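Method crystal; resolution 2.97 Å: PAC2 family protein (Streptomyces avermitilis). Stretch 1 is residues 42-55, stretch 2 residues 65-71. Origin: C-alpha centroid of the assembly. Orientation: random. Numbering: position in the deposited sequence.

Stretch 1 (42-55) DAEDYYDFQVNRPT
Stretch 2, residues 65-71: ITWPTTR

How do the two backbones run past each other? Stretch 1 is mostly loop: Ala 43, Glu 44 and Asp 45 have helical phi/psi (Ala 43 at -53/-41), Tyr 47 is extended at -117/127, and Pro 54 (-68/159) leads into Thr 55, a strand residue at -119/159. Stretch 2 leaves a strand at Ile 65 and Thr 66 (-109/125), passes through Trp 67 (-96/153), Pro 68 (-64/138) and a very extended Thr 69 (-163/-169), and is again strand at Arg 71. Thr 55 and Thr 66 form an antiparallel hydrogen-bonded pair, CA to CA 5.2 Å. The CA atoms of Pro 54 and Trp 67 lie 4.6 Å apart, and those of Ala 43 and Thr 69 5.3 Å.

What holds the bridge and shapes the loop? Thr 55 N donates to Thr 66 O, and Thr 66 N to Thr 55 O, both at 2.9 Å, so each residue satisfies the other's backbone. Thr 55 O also receives a CA-H contact from Ile 65 CA at 3.3 Å. The two threonine side chains share one face of the sheet, Thr 55 with chi1 p and Thr 66 with chi1 m. Within stretch 1, Tyr 46 N and Tyr 47 N both donate to Ala 43 O, at 2.8 and 3.2 Å, while Asp 48 OD1 (chi1 t) accepts from Gln 50 N at 2.8 Å and Val 51 N at 3.1 Å.

Where do the apolar groups meet? Pro 68, C-gamma endo, is buried among stretch 1 residues: its CG lies 3.8 Å from Phe 49 CE1, near the plane of that ring, 4.2 Å from Tyr 47 CB and 3.3 Å from Asn 52 O. Trp 67 (chi1 m, chi2 88°) turns an edge toward the face of Phe 49 (chi1 m, chi2 -63°), with six-membered ring centroids 5.0 Å apart and planes at 67°, which sets ring hydrogens against pi electrons. Pro 54 CB, 4.3 Å from the centroid of Trp 67's six-membered ring, makes an off-centre CH-pi contact.

How does the other end close? Ala 43 points toward stretch 2, its CB just 3.2 Å from Pro 68 O, a tight fit against the backbone. Tyr 47 (chi1 m, chi2 95°) has Pro 68 O over one ring face, 3.9 Å from its CD1. At the ring edge, Thr 70 OG1 (chi1 m) donates a 2.9 Å hydrogen bond to Tyr 47 OH, giving this largely apolar contact a polar anchor.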

# COMPACT_ATOMS: atom_id res chain seq x y z
N ASP A 42 2.77 10.35 8.92
CA ASP A 42 2.93 10.57 7.50
C ASP A 42 1.60 10.96 6.83
O ASP A 42 0.75 10.09 6.59
CB ASP A 42 3.45 9.29 6.88
CG ASP A 42 3.85 9.48 5.47
OD1 ASP A 42 3.32 10.42 4.86
OD2 ASP A 42 4.70 8.70 4.97
N ALA A 43 1.44 12.24 6.51
CA ALA A 43 0.20 12.74 5.93
C ALA A 43 -0.22 11.95 4.72
O ALA A 43 -1.40 11.63 4.56
CB ALA A 43 0.35 14.16 5.58
N GLU A 44 0.75 11.59 3.88
CA GLU A 44 0.54 10.79 2.68
C GLU A 44 -0.46 9.64 2.85
O GLU A 44 -1.18 9.31 1.91
CB GLU A 44 1.87 10.24 2.23
CG GLU A 44 1.96 9.85 0.78
CD GLU A 44 2.21 11.01 -0.16
OE1 GLU A 44 1.92 12.19 0.20
OE2 GLU A 44 2.68 10.74 -1.28
N ASP A 45 -0.53 9.04 4.04
CA ASP A 45 -1.41 7.89 4.27
C ASP A 45 -2.82 8.24 4.66
O ASP A 45 -3.69 7.39 4.58
CB ASP A 45 -0.84 6.96 5.35
CG ASP A 45 0.42 6.22 4.88
OD1 ASP A 45 0.39 5.60 3.78
OD2 ASP A 45 1.44 6.29 5.62
N TYR A 46 -3.07 9.48 5.09
CA TYR A 46 -4.31 9.75 5.78
C TYR A 46 -5.19 10.89 5.27
O TYR A 46 -6.41 10.92 5.53
CB TYR A 46 -3.99 9.97 7.22
CG TYR A 46 -3.30 8.80 7.87
CD1 TYR A 46 -2.03 8.93 8.41
CD2 TYR A 46 -3.93 7.58 7.96
CE1 TYR A 46 -1.41 7.88 9.01
CE2 TYR A 46 -3.31 6.50 8.56
CZ TYR A 46 -2.06 6.67 9.09
OH TYR A 46 -1.45 5.61 9.68
N TYR A 47 -4.57 11.82 4.54
CA TYR A 47 -5.18 13.10 4.22
C TYR A 47 -5.41 13.31 2.72
O TYR A 47 -4.51 13.13 1.89
CB TYR A 47 -4.36 14.23 4.83
CG TYR A 47 -4.32 14.21 6.34
CD1 TYR A 47 -3.27 13.60 7.03
CD2 TYR A 47 -5.35 14.77 7.10
CE1 TYR A 47 -3.24 13.55 8.41
CE2 TYR A 47 -5.33 14.73 8.50
CZ TYR A 47 -4.27 14.12 9.14
OH TYR A 47 -4.23 14.09 10.52
N ASP A 48 -6.65 13.64 2.40
CA ASP A 48 -7.04 14.08 1.09
C ASP A 48 -6.61 15.53 1.06
O ASP A 48 -7.02 16.32 1.93
CB ASP A 48 -8.55 13.97 0.97
CG ASP A 48 -9.07 14.46 -0.36
OD1 ASP A 48 -8.75 15.61 -0.73
OD2 ASP A 48 -9.80 13.70 -1.04
N PHE A 49 -5.78 15.90 0.08
CA PHE A 49 -5.15 17.19 0.12
C PHE A 49 -5.95 18.23 -0.62
O PHE A 49 -5.57 19.40 -0.69
CB PHE A 49 -3.72 17.13 -0.42
CG PHE A 49 -2.82 16.26 0.39
CD1 PHE A 49 -2.54 16.57 1.70
CD2 PHE A 49 -2.25 15.14 -0.17
CE1 PHE A 49 -1.70 15.76 2.46
CE2 PHE A 49 -1.41 14.32 0.58
CZ PHE A 49 -1.14 14.63 1.89
N GLN A 50 -7.07 17.85 -1.19
CA GLN A 50 -7.88 18.91 -1.74
C GLN A 50 -8.78 19.41 -0.63
O GLN A 50 -9.12 20.58 -0.58
CB GLN A 50 -8.65 18.43 -2.97
CG GLN A 50 -7.73 18.26 -4.14
CD GLN A 50 -8.38 17.77 -5.39
OE1 GLN A 50 -9.52 17.36 -5.42
NE2 GLN A 50 -7.63 17.81 -6.45
N VAL A 51 -9.14 18.51 0.27
CA VAL A 51 -9.92 18.85 1.44
C VAL A 51 -9.03 19.52 2.47
O VAL A 51 -9.47 20.40 3.17
CB VAL A 51 -10.56 17.60 2.04
CG1 VAL A 51 -10.97 17.85 3.48
CG2 VAL A 51 -11.70 17.13 1.16
N ASN A 52 -7.77 19.11 2.54
CA ASN A 52 -6.82 19.68 3.48
C ASN A 52 -5.62 20.21 2.75
O ASN A 52 -4.54 19.62 2.81
CB ASN A 52 -6.35 18.63 4.47
CG ASN A 52 -7.46 18.15 5.36
OD1 ASN A 52 -7.98 18.93 6.16
ND2 ASN A 52 -7.82 16.87 5.25
N ARG A 53 -5.80 21.32 2.07
CA ARG A 53 -4.78 21.90 1.24
C ARG A 53 -3.55 22.29 2.07
O ARG A 53 -3.68 23.03 3.04
CB ARG A 53 -5.38 23.10 0.55
CG ARG A 53 -4.91 23.24 -0.82
CD ARG A 53 -5.89 23.89 -1.78
NE ARG A 53 -5.58 23.33 -3.09
CZ ARG A 53 -6.45 22.64 -3.81
NH1 ARG A 53 -6.07 22.11 -4.95
NH2 ARG A 53 -7.69 22.49 -3.40
N PRO A 54 -2.35 21.78 1.72
CA PRO A 54 -1.13 22.18 2.40
C PRO A 54 -0.79 23.64 2.12
O PRO A 54 -1.26 24.20 1.14
CB PRO A 54 -0.08 21.26 1.78
CG PRO A 54 -0.55 20.99 0.44
CD PRO A 54 -2.06 20.94 0.54
N THR A 55 0.01 24.28 2.96
CA THR A 55 0.27 25.72 2.73
C THR A 55 1.74 26.06 2.47
O THR A 55 2.65 25.30 2.82
CB THR A 55 -0.32 26.63 3.85
OG1 THR A 55 0.23 26.23 5.10
CG2 THR A 55 -1.86 26.48 3.93
N ILE A 65 6.90 24.30 2.93
CA ILE A 65 5.56 23.73 2.83
C ILE A 65 5.11 23.10 4.13
O ILE A 65 5.83 22.31 4.71
CB ILE A 65 5.46 22.70 1.67
CG1 ILE A 65 5.36 23.42 0.33
CG2 ILE A 65 4.26 21.76 1.82
CD1 ILE A 65 6.60 23.40 -0.43
N THR A 66 3.91 23.42 4.57
CA THR A 66 3.34 22.77 5.74
C THR A 66 2.21 21.84 5.30
O THR A 66 1.29 22.26 4.61
CB THR A 66 2.83 23.82 6.73
OG1 THR A 66 3.88 24.78 6.98
CG2 THR A 66 2.39 23.18 8.04
N TRP A 67 2.30 20.57 5.69
CA TRP A 67 1.27 19.59 5.36
C TRP A 67 0.30 19.48 6.52
O TRP A 67 0.68 19.71 7.66
CB TRP A 67 1.91 18.22 5.07
CG TRP A 67 2.81 18.25 3.89
CD1 TRP A 67 4.14 18.55 3.90
CD2 TRP A 67 2.45 18.03 2.52
NE1 TRP A 67 4.64 18.52 2.61
CE2 TRP A 67 3.63 18.21 1.74
CE3 TRP A 67 1.25 17.70 1.86
CZ2 TRP A 67 3.64 18.05 0.36
CZ3 TRP A 67 1.27 17.55 0.49
CH2 TRP A 67 2.46 17.73 -0.25
N PRO A 68 -0.96 19.11 6.25
CA PRO A 68 -1.81 18.71 7.35
C PRO A 68 -1.22 17.47 7.98
O PRO A 68 -0.77 16.59 7.27
CB PRO A 68 -3.12 18.34 6.67
CG PRO A 68 -2.79 18.13 5.24
CD PRO A 68 -1.67 19.04 4.96
N THR A 69 -1.19 17.38 9.31
CA THR A 69 -0.78 16.12 9.93
C THR A 69 -1.17 15.99 11.39
O THR A 69 -1.98 16.75 11.86
CB THR A 69 0.73 15.79 9.66
OG1 THR A 69 0.97 14.39 9.92
CG2 THR A 69 1.66 16.71 10.47
N THR A 70 -0.65 14.99 12.08
CA THR A 70 -0.93 14.78 13.48
C THR A 70 0.44 14.66 14.06
O THR A 70 1.21 13.78 13.66
CB THR A 70 -1.73 13.49 13.70
OG1 THR A 70 -3.03 13.64 13.10
CG2 THR A 70 -1.90 13.21 15.17
N ARG A 71 0.75 15.55 14.99
CA ARG A 71 2.11 15.66 15.48
C ARG A 71 2.15 15.29 16.95
O ARG A 71 1.23 15.61 17.70
CB ARG A 71 2.64 17.05 15.21
CG ARG A 71 4.14 17.19 15.35
CD ARG A 71 4.65 18.50 14.71
NE ARG A 71 3.85 18.90 13.55
CZ ARG A 71 4.22 18.79 12.27
NH1 ARG A 71 5.43 18.29 11.96
NH2 ARG A 71 3.39 19.20 11.32